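Local coordinates for protein cytosolic phospholipase A2 delta (Homo sapiens, PDB 5IZ5) that hydrolyses glycerophospholipids at the sn-2 position in a calcium-dependent manner, with a preference for linoleic acid, releasing a free fatty acid and a lysophospholipid, at residues Q422-L434 and F593-R605. The protein carries 3 engineered substitutions. Sequence-based numbering, arbitrary orientation.
Sequences QGHPTTFVDLWAL and FKGFLTGRPLHQR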
ATOM      1  N   GLN B 422      16.296  -4.138 -16.519  1.00 42.12           N
ATOM      2  CA  GLN B 422      14.994  -4.800 -16.549  1.00 42.22           C
ATOM      3  C   GLN B 422      13.818  -3.824 -16.452  1.00 43.87           C
ATOM      4  O   GLN B 422      12.677  -4.209 -16.685  1.00 44.37           O
ATOM      5  CB  GLN B 422      14.897  -5.829 -15.422  1.00 41.96           C
ATOM      6  CG  GLN B 422      15.534  -7.157 -15.758  1.00 40.98           C
ATOM      7  CD  GLN B 422      15.877  -7.977 -14.530  1.00 41.30           C
ATOM      8  OE1 GLN B 422      15.828  -7.488 -13.396  1.00 41.48           O
ATOM      9  NE2 GLN B 422      16.221  -9.239 -14.749  1.00 40.56           N
ATOM     10  N   GLY B 423      14.090  -2.576 -16.083  1.00 44.72           N
ATOM     11  CA  GLY B 423      13.060  -1.550 -16.072  1.00 44.53           C
ATOM     12  C   GLY B 423      12.524  -1.227 -14.692  1.00 45.53           C
ATOM     13  O   GLY B 423      11.578  -0.451 -14.576  1.00 45.60           O
ATOM     14  N   HIS B 424      13.108  -1.818 -13.649  1.00 45.16           N
ATOM     15  CA  HIS B 424      12.767  -1.452 -12.283  1.00 46.72           C
ATOM     16  C   HIS B 424      13.374  -0.094 -11.960  1.00 47.47           C
ATOM     17  O   HIS B 424      14.463   0.227 -12.439  1.00 47.32           O
ATOM     18  CB  HIS B 424      13.298  -2.470 -11.269  1.00 47.49           C
ATOM     19  CG  HIS B 424      12.649  -3.810 -11.362  1.00 49.45           C
ATOM     20  ND1 HIS B 424      13.277  -4.899 -11.922  1.00 50.50           N
ATOM     21  CD2 HIS B 424      11.426  -4.240 -10.971  1.00 49.55           C
ATOM     22  CE1 HIS B 424      12.473  -5.944 -11.869  1.00 51.18           C
ATOM     23  NE2 HIS B 424      11.344  -5.572 -11.296  1.00 51.06           N
ATOM     24  N   PRO B 425      12.682   0.703 -11.132  1.00 48.07           N
ATOM     25  CA  PRO B 425      13.299   1.926 -10.645  1.00 46.83           C
ATOM     26  C   PRO B 425      14.360   1.590  -9.598  1.00 44.97           C
ATOM     27  O   PRO B 425      14.376   0.481  -9.071  1.00 45.67           O
ATOM     28  CB  PRO B 425      12.132   2.670 -10.008  1.00 48.75           C
ATOM     29  CG  PRO B 425      11.227   1.586  -9.514  1.00 50.76           C
ATOM     30  CD  PRO B 425      11.385   0.436 -10.476  1.00 50.64           C
ATOM     31  N   THR B 426      15.260   2.528  -9.339  1.00 43.92           N
ATOM     32  CA  THR B 426      16.279   2.379  -8.309  1.00 43.63           C
ATOM     33  C   THR B 426      16.046   3.398  -7.198  1.00 42.91           C
ATOM     34  O   THR B 426      16.109   4.604  -7.439  1.00 44.75           O
ATOM     35  CB  THR B 426      17.663   2.556  -8.936  1.00 43.88           C
ATOM     36  OG1 THR B 426      17.733   1.748 -10.113  1.00 45.31           O
ATOM     37  CG2 THR B 426      18.760   2.141  -7.969  1.00 45.10           C
ATOM     38  N   THR B 427      15.744   2.917  -5.990  1.00 40.52           N
ATOM     39  CA  THR B 427      15.506   3.803  -4.871  1.00 39.19           C
ATOM     40  C   THR B 427      16.293   3.348  -3.649  1.00 38.57           C
ATOM     41  O   THR B 427      16.955   2.302  -3.666  1.00 37.28           O
ATOM     42  CB  THR B 427      14.013   3.847  -4.506  1.00 39.24           C
ATOM     43  OG1 THR B 427      13.640   2.614  -3.886  1.00 39.88           O
ATOM     44  CG2 THR B 427      13.139   4.075  -5.728  1.00 39.37           C
ATOM     45  N   PHE B 428      16.216   4.145  -2.586  1.00 38.71           N
ATOM     46  CA  PHE B 428      16.847   3.804  -1.309  1.00 40.75           C
ATOM     47  C   PHE B 428      16.341   2.455  -0.793  1.00 39.12           C
ATOM     48  O   PHE B 428      17.093   1.693  -0.193  1.00 38.19           O
ATOM     49  CB  PHE B 428      16.549   4.883  -0.257  1.00 42.95           C
ATOM     50  CG  PHE B 428      17.537   6.014  -0.227  1.00 45.93           C
ATOM     51  CD1 PHE B 428      17.578   6.906  -1.283  1.00 47.77           C
ATOM     52  CD2 PHE B 428      18.385   6.225   0.864  1.00 47.87           C
ATOM     53  CE1 PHE B 428      18.463   7.968  -1.289  1.00 49.46           C
ATOM     54  CE2 PHE B 428      19.271   7.294   0.866  1.00 50.53           C
ATOM     55  CZ  PHE B 428      19.308   8.167  -0.213  1.00 50.43           C
ATOM     56  N   VAL B 429      15.063   2.178  -1.035  1.00 38.43           N
ATOM     57  CA  VAL B 429      14.441   0.929  -0.623  1.00 39.82           C
ATOM     58  C   VAL B 429      15.122  -0.266  -1.259  1.00 38.40           C
ATOM     59  O   VAL B 429      15.297  -1.292  -0.612  1.00 37.57           O
ATOM     60  CB  VAL B 429      12.939   0.917  -0.965  1.00 41.57           C
ATOM     61  CG1 VAL B 429      12.364  -0.490  -0.894  1.00 42.53           C
ATOM     62  CG2 VAL B 429      12.193   1.847  -0.023  1.00 41.51           C
ATOM     63  N   ASP B 430      15.532  -0.125  -2.514  1.00 37.24           N
ATOM     64  CA  ASP B 430      16.203  -1.213  -3.203  1.00 37.52           C
ATOM     65  C   ASP B 430      17.554  -1.513  -2.589  1.00 36.80           C
ATOM     66  O   ASP B 430      17.900  -2.686  -2.425  1.00 35.76           O
ATOM     67  CB  ASP B 430      16.340  -0.916  -4.694  1.00 38.55           C
ATOM     68  CG  ASP B 430      15.000  -0.758  -5.366  1.00 40.36           C
ATOM     69  OD1 ASP B 430      14.291  -1.770  -5.526  1.00 43.59           O
ATOM     70  OD2 ASP B 430      14.638   0.373  -5.720  1.00 40.19           O
ATOM     71  N   LEU B 431      18.310  -0.477  -2.221  1.00 36.44           N
ATOM     72  CA  LEU B 431      19.614  -0.718  -1.601  1.00 35.67           C
ATOM     73  C   LEU B 431      19.423  -1.278  -0.201  1.00 34.61           C
ATOM     74  O   LEU B 431      20.144  -2.177   0.217  1.00 34.21           O
ATOM     75  CB  LEU B 431      20.455   0.553  -1.532  1.00 36.43           C
ATOM     76  CG  LEU B 431      21.840   0.366  -0.908  1.00 36.23           C
ATOM     77  CD1 LEU B 431      22.674  -0.656  -1.670  1.00 37.16           C
ATOM     78  CD2 LEU B 431      22.571   1.695  -0.839  1.00 38.46           C
ATOM     79  N   TRP B 432      18.465  -0.719   0.527  1.00 34.83           N
ATOM     80  CA  TRP B 432      18.173  -1.170   1.880  1.00 34.67           C
ATOM     81  C   TRP B 432      17.768  -2.644   1.882  1.00 34.95           C
ATOM     82  O   TRP B 432      18.175  -3.398   2.768  1.00 32.35           O
ATOM     83  CB  TRP B 432      17.101  -0.287   2.501  1.00 35.19           C
ATOM     84  CG  TRP B 432      16.544  -0.780   3.789  1.00 35.28           C
ATOM     85  CD1 TRP B 432      15.230  -0.964   4.078  1.00 35.04           C
ATOM     86  CD2 TRP B 432      17.275  -1.146   4.970  1.00 35.72           C
ATOM     87  NE1 TRP B 432      15.091  -1.423   5.360  1.00 36.06           N
ATOM     88  CE2 TRP B 432      16.330  -1.545   5.932  1.00 35.73           C
ATOM     89  CE3 TRP B 432      18.636  -1.176   5.307  1.00 36.53           C
ATOM     90  CZ2 TRP B 432      16.697  -1.962   7.214  1.00 35.39           C
ATOM     91  CZ3 TRP B 432      19.004  -1.595   6.583  1.00 35.67           C
ATOM     92  CH2 TRP B 432      18.036  -1.984   7.521  1.00 35.16           C
ATOM     93  N   ALA B 433      17.032  -3.060   0.854  1.00 35.16           N
ATOM     94  CA  ALA B 433      16.657  -4.464   0.701  1.00 35.99           C
ATOM     95  C   ALA B 433      17.869  -5.372   0.672  1.00 36.04           C
ATOM     96  O   ALA B 433      17.902  -6.382   1.375  1.00 35.53           O
ATOM     97  CB  ALA B 433      15.829  -4.660  -0.555  1.00 37.44           C
ATOM     98  N   LEU B 434      18.879  -4.997  -0.110  1.00 35.23           N
ATOM     99  CA  LEU B 434      20.057  -5.845  -0.290  1.00 35.47           C
ATOM    100  C   LEU B 434      20.941  -5.851   0.953  1.00 36.30           C
ATOM    101  O   LEU B 434      21.484  -6.880   1.344  1.00 34.60           O
ATOM    102  CB  LEU B 434      20.864  -5.402  -1.513  1.00 36.40           C
ATOM    103  CG  LEU B 434      20.123  -5.385  -2.856  1.00 36.84           C
ATOM    104  CD1 LEU B 434      21.009  -4.798  -3.941  1.00 37.42           C
ATOM    105  CD2 LEU B 434      19.658  -6.777  -3.243  1.00 37.22           C
ATOM    106  N   PHE B 593      28.333   3.627  -2.384  1.00 41.42           N
ATOM    107  CA  PHE B 593      26.931   3.903  -2.710  1.00 41.15           C
ATOM    108  C   PHE B 593      26.375   5.283  -2.340  1.00 41.73           C
ATOM    109  O   PHE B 593      25.270   5.639  -2.750  1.00 40.91           O
ATOM    110  CB  PHE B 593      26.096   2.785  -2.084  1.00 40.04           C
ATOM    111  CG  PHE B 593      26.149   1.519  -2.877  1.00 39.74           C
ATOM    112  CD1 PHE B 593      25.411   1.383  -4.051  1.00 39.22           C
ATOM    113  CD2 PHE B 593      26.977   0.489  -2.491  1.00 39.04           C
ATOM    114  CE1 PHE B 593      25.483   0.223  -4.797  1.00 38.35           C
ATOM    115  CE2 PHE B 593      27.047  -0.678  -3.230  1.00 38.83           C
ATOM    116  CZ  PHE B 593      26.305  -0.808  -4.386  1.00 38.77           C
ATOM    117  N   LYS B 594      27.135   6.081  -1.604  1.00 44.47           N
ATOM    118  CA  LYS B 594      26.660   7.408  -1.208  1.00 47.26           C
ATOM    119  C   LYS B 594      26.376   8.237  -2.455  1.00 44.72           C
ATOM    120  O   LYS B 594      25.295   8.803  -2.615  1.00 45.82           O
ATOM    121  CB  LYS B 594      27.734   8.080  -0.345  1.00 50.88           C
ATOM    122  CG  LYS B 594      27.280   9.177   0.596  1.00 53.86           C
ATOM    123  CD  LYS B 594      27.285  10.559  -0.044  1.00 57.49           C
ATOM    124  CE  LYS B 594      27.813  11.612   0.927  1.00 59.17           C
ATOM    125  NZ  LYS B 594      27.210  12.958   0.707  1.00 60.69           N
ATOM    126  N   GLY B 595      27.347   8.263  -3.355  1.00 44.05           N
ATOM    127  CA  GLY B 595      27.235   9.004  -4.599  1.00 44.70           C
ATOM    128  C   GLY B 595      26.166   8.416  -5.500  1.00 44.72           C
ATOM    129  O   GLY B 595      25.303   9.125  -6.013  1.00 42.77           O
ATOM    130  N   PHE B 596      26.226   7.099  -5.663  1.00 44.56           N
ATOM    131  CA  PHE B 596      25.252   6.350  -6.461  1.00 45.38           C
ATOM    132  C   PHE B 596      23.798   6.686  -6.112  1.00 47.53           C
ATOM    133  O   PHE B 596      22.960   6.866  -6.998  1.00 45.06           O
ATOM    134  CB  PHE B 596      25.512   4.849  -6.277  1.00 45.47           C
ATOM    135  CG  PHE B 596      24.602   3.973  -7.084  1.00 45.85           C
ATOM    136  CD1 PHE B 596      23.387   3.552  -6.562  1.00 46.48           C
ATOM    137  CD2 PHE B 596      24.961   3.562  -8.358  1.00 46.35           C
ATOM    138  CE1 PHE B 596      22.541   2.745  -7.300  1.00 47.86           C
ATOM    139  CE2 PHE B 596      24.120   2.751  -9.102  1.00 47.52           C
ATOM    140  CZ  PHE B 596      22.909   2.339  -8.572  1.00 47.85           C
ATOM    141  N   LEU B 597      23.503   6.769  -4.823  1.00 50.22           N
ATOM    142  CA  LEU B 597      22.127   6.990  -4.353  1.00 51.73           C
ATOM    143  C   LEU B 597      21.638   8.459  -4.338  1.00 50.95           C
ATOM    144  O   LEU B 597      20.464   8.710  -4.073  1.00 50.86           O
ATOM    145  CB  LEU B 597      21.992   6.368  -2.954  1.00 54.01           C
ATOM    146  CG  LEU B 597      20.825   5.405  -2.669  1.00 55.80           C
ATOM    147  CD1 LEU B 597      20.798   4.301  -3.716  1.00 56.21           C
ATOM    148  CD2 LEU B 597      20.964   4.805  -1.278  1.00 55.99           C
ATOM    149  N   THR B 598      22.509   9.415  -4.660  1.00 52.29           N
ATOM    150  CA  THR B 598      22.253  10.848  -4.401  1.00 52.64           C
ATOM    151  C   THR B 598      20.918  11.375  -4.949  1.00 54.26           C
ATOM    152  O   THR B 598      20.122  12.028  -4.249  1.00 54.27           O
ATOM    153  CB  THR B 598      23.390  11.693  -5.006  1.00 52.48           C
ATOM    154  OG1 THR B 598      24.636  11.262  -4.452  1.00 50.33           O
ATOM    155  CG2 THR B 598      23.202  13.188  -4.740  1.00 52.80           C
ATOM    156  N   GLY B 599      20.666  11.082  -6.209  1.00 54.76           N
ATOM    157  CA  GLY B 599      19.475  11.614  -6.865  1.00 59.47           C
ATOM    158  C   GLY B 599      18.136  11.096  -6.340  1.00 60.85           C
ATOM    159  O   GLY B 599      17.099  11.747  -6.505  1.00 61.79           O
ATOM    160  N   ARG B 600      18.169   9.955  -5.654  1.00 59.30           N
ATOM    161  CA  ARG B 600      17.063   9.004  -5.689  1.00 56.70           C
ATOM    162  C   ARG B 600      15.982   9.105  -4.605  1.00 52.13           C
ATOM    163  O   ARG B 600      16.238   9.530  -3.480  1.00 49.30           O
ATOM    164  CB  ARG B 600      17.675   7.599  -5.730  1.00 58.28           C
ATOM    165  CG  ARG B 600      18.111   7.260  -7.140  1.00 60.45           C
ATOM    166  CD  ARG B 600      19.307   6.348  -7.286  1.00 62.84           C
ATOM    167  NE  ARG B 600      19.592   6.225  -8.714  1.00 65.79           N
ATOM    168  CZ  ARG B 600      20.756   5.860  -9.242  1.00 67.92           C
ATOM    169  NH1 ARG B 600      21.792   5.562  -8.473  1.00 71.52           N
ATOM    170  NH2 ARG B 600      20.882   5.791 -10.559  1.00 69.70           N
ATOM    171  N   PRO B 601      14.751   8.706  -4.955  1.00 51.89           N
ATOM    172  CA  PRO B 601      13.666   8.734  -3.975  1.00 52.37           C
ATOM    173  C   PRO B 601      13.886   7.779  -2.809  1.00 53.84           C
ATOM    174  O   PRO B 601      14.617   6.799  -2.929  1.00 53.40           O
ATOM    175  CB  PRO B 601      12.427   8.335  -4.783  1.00 52.46           C
ATOM    176  CG  PRO B 601      12.922   7.785  -6.070  1.00 51.38           C
ATOM    177  CD  PRO B 601      14.286   8.337  -6.305  1.00 50.80           C
ATOM    178  N   LEU B 602      13.255   8.094  -1.688  1.00 54.58           N
ATOM    179  CA  LEU B 602      13.376   7.305  -0.482  1.00 58.67           C
ATOM    180  C   LEU B 602      12.593   6.004  -0.590  1.00 57.57           C
ATOM    181  O   LEU B 602      13.033   4.967  -0.091  1.00 56.81           O
ATOM    182  CB  LEU B 602      12.847   8.099   0.717  1.00 60.40           C
ATOM    183  CG  LEU B 602      13.825   9.071   1.376  1.00 63.67           C
ATOM    184  CD1 LEU B 602      13.102   9.874   2.450  1.00 64.43           C
ATOM    185  CD2 LEU B 602      15.058   8.368   1.931  1.00 65.35           C
ATOM    186  N   HIS B 603      11.434   6.088  -1.239  1.00 55.61           N
ATOM    187  CA  HIS B 603      10.426   5.039  -1.226  1.00 55.46           C
ATOM    188  C   HIS B 603      10.292   4.334  -2.567  1.00 55.74           C
ATOM    189  O   HIS B 603      10.576   4.912  -3.614  1.00 52.32           O
ATOM    190  CB  HIS B 603       9.093   5.653  -0.825  1.00 56.48           C
ATOM    191  CG  HIS B 603       9.169   6.451   0.436  1.00 57.35           C
ATOM    192  ND1 HIS B 603       9.866   6.023   1.546  1.00 59.94           N
ATOM    193  CD2 HIS B 603       8.646   7.655   0.760  1.00 58.45           C
ATOM    194  CE1 HIS B 603       9.767   6.930   2.501  1.00 58.55           C
ATOM    195  NE2 HIS B 603       9.029   7.927   2.050  1.00 59.21           N
ATOM    196  N   GLN B 604       9.862   3.075  -2.524  1.00 58.03           N
ATOM    197  CA  GLN B 604       9.612   2.295  -3.738  1.00 58.95           C
ATOM    198  C   GLN B 604       8.520   2.972  -4.576  1.00 55.41           C
ATOM    199  O   GLN B 604       7.594   3.583  -4.037  1.00 53.54           O
ATOM    200  CB  GLN B 604       9.229   0.846  -3.374  1.00 63.01           C
ATOM    201  CG  GLN B 604       9.245  -0.141  -4.516  1.00 65.26           C
ATOM    202  CD  GLN B 604      10.652  -0.469  -4.939  1.00 69.47           C
ATOM    203  OE1 GLN B 604      11.278   0.302  -5.668  1.00 78.86           O
ATOM    204  NE2 GLN B 604      11.169  -1.605  -4.477  1.00 69.41           N
ATOM    205  N   ARG B 605       8.654   2.906  -5.893  1.00 55.55           N
ATOM    206  CA  ARG B 605       7.618   3.427  -6.785  1.00 58.55           C
ATOM    207  C   ARG B 605       6.817   2.298  -7.437  1.00 53.23           C
ATOM    208  O   ARG B 605       6.873   2.063  -8.645  1.00 57.29           O
ATOM    209  CB  ARG B 605       8.231   4.383  -7.809  1.00 64.02           C
ATOM    210  CG  ARG B 605       8.593   5.709  -7.165  1.00 69.46           C
ATOM    211  CD  ARG B 605       9.362   6.625  -8.093  1.00 73.64           C
ATOM    212  NE  ARG B 605       9.556   7.950  -7.502  1.00 77.70           N
ATOM    213  CZ  ARG B 605      10.006   9.013  -8.168  1.00 80.42           C
ATOM    214  NH1 ARG B 605      10.323   8.918  -9.456  1.00 81.25           N
ATOM    215  NH2 ARG B 605      10.146  10.177  -7.542  1.00 81.09           N
TER
HETATM  216  O   HOH W   1      16.475   6.349  -9.525  1.00 47.38           O
HETATM  217  O   HOH W   2      12.659  -1.015  -7.573  1.00 41.20           O
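The ring of F428 is the main bump of this contact, and the loop 597-602 supplies its hollow. L597 CD2 sits over the centre of one face, 3.6 Å from the F428 ring centroid and 9° off the normal; L602 CD2 lies over the opposite face at 4.2 Å from that centroid, displaced toward the rim. Two CH-pi contacts thus sandwich the ring, while P601 O lies at its edge, near its plane. L597 CD2 also meets L431 CD2 at 3.5 Å, fitting the groove between F428 and L431, three residues apart on the helix. L431 extends away from its own backbone N (chi1 -179°), which carries CD1 over the face of the F593 ring.

One backbone bond accompanies this fit: F428 N donates to P601 O at 3.1 Å, almost straight at 177°. Beside it, T427 CG2 packs against P601 CG, and V429 CG2 presses on L602 O at 3.2 Å. A water bridges T426 O and R600 NE, donating to the first and accepting from the second.

Polar matching occurs at D430. Q604, bent at its second torsion, brings NE2 to D430 OD1 at 3.3 Å; D430 OD1 lies in the amide plane, while NE2 approaches from above the carboxylate plane. D430 OD2 receives both T427 N and T427 OG1, and T427 OG1 in turn weakly accepts from V429 N. With D430 replaced by an alanine, T427 N, T427 OG1 and Q604 NE2 would probably all lose this acceptor, and the Q604 amide would be freer to turn. V429 touches I530 of helix 524-531 and S536 of helix 534-543, and F428 packs on L540 of the latter. Within the phospholipase catalytic domain, the loop 597-604 lies around the N-terminus of helix 428-441, where T427 and D430 form a capping box.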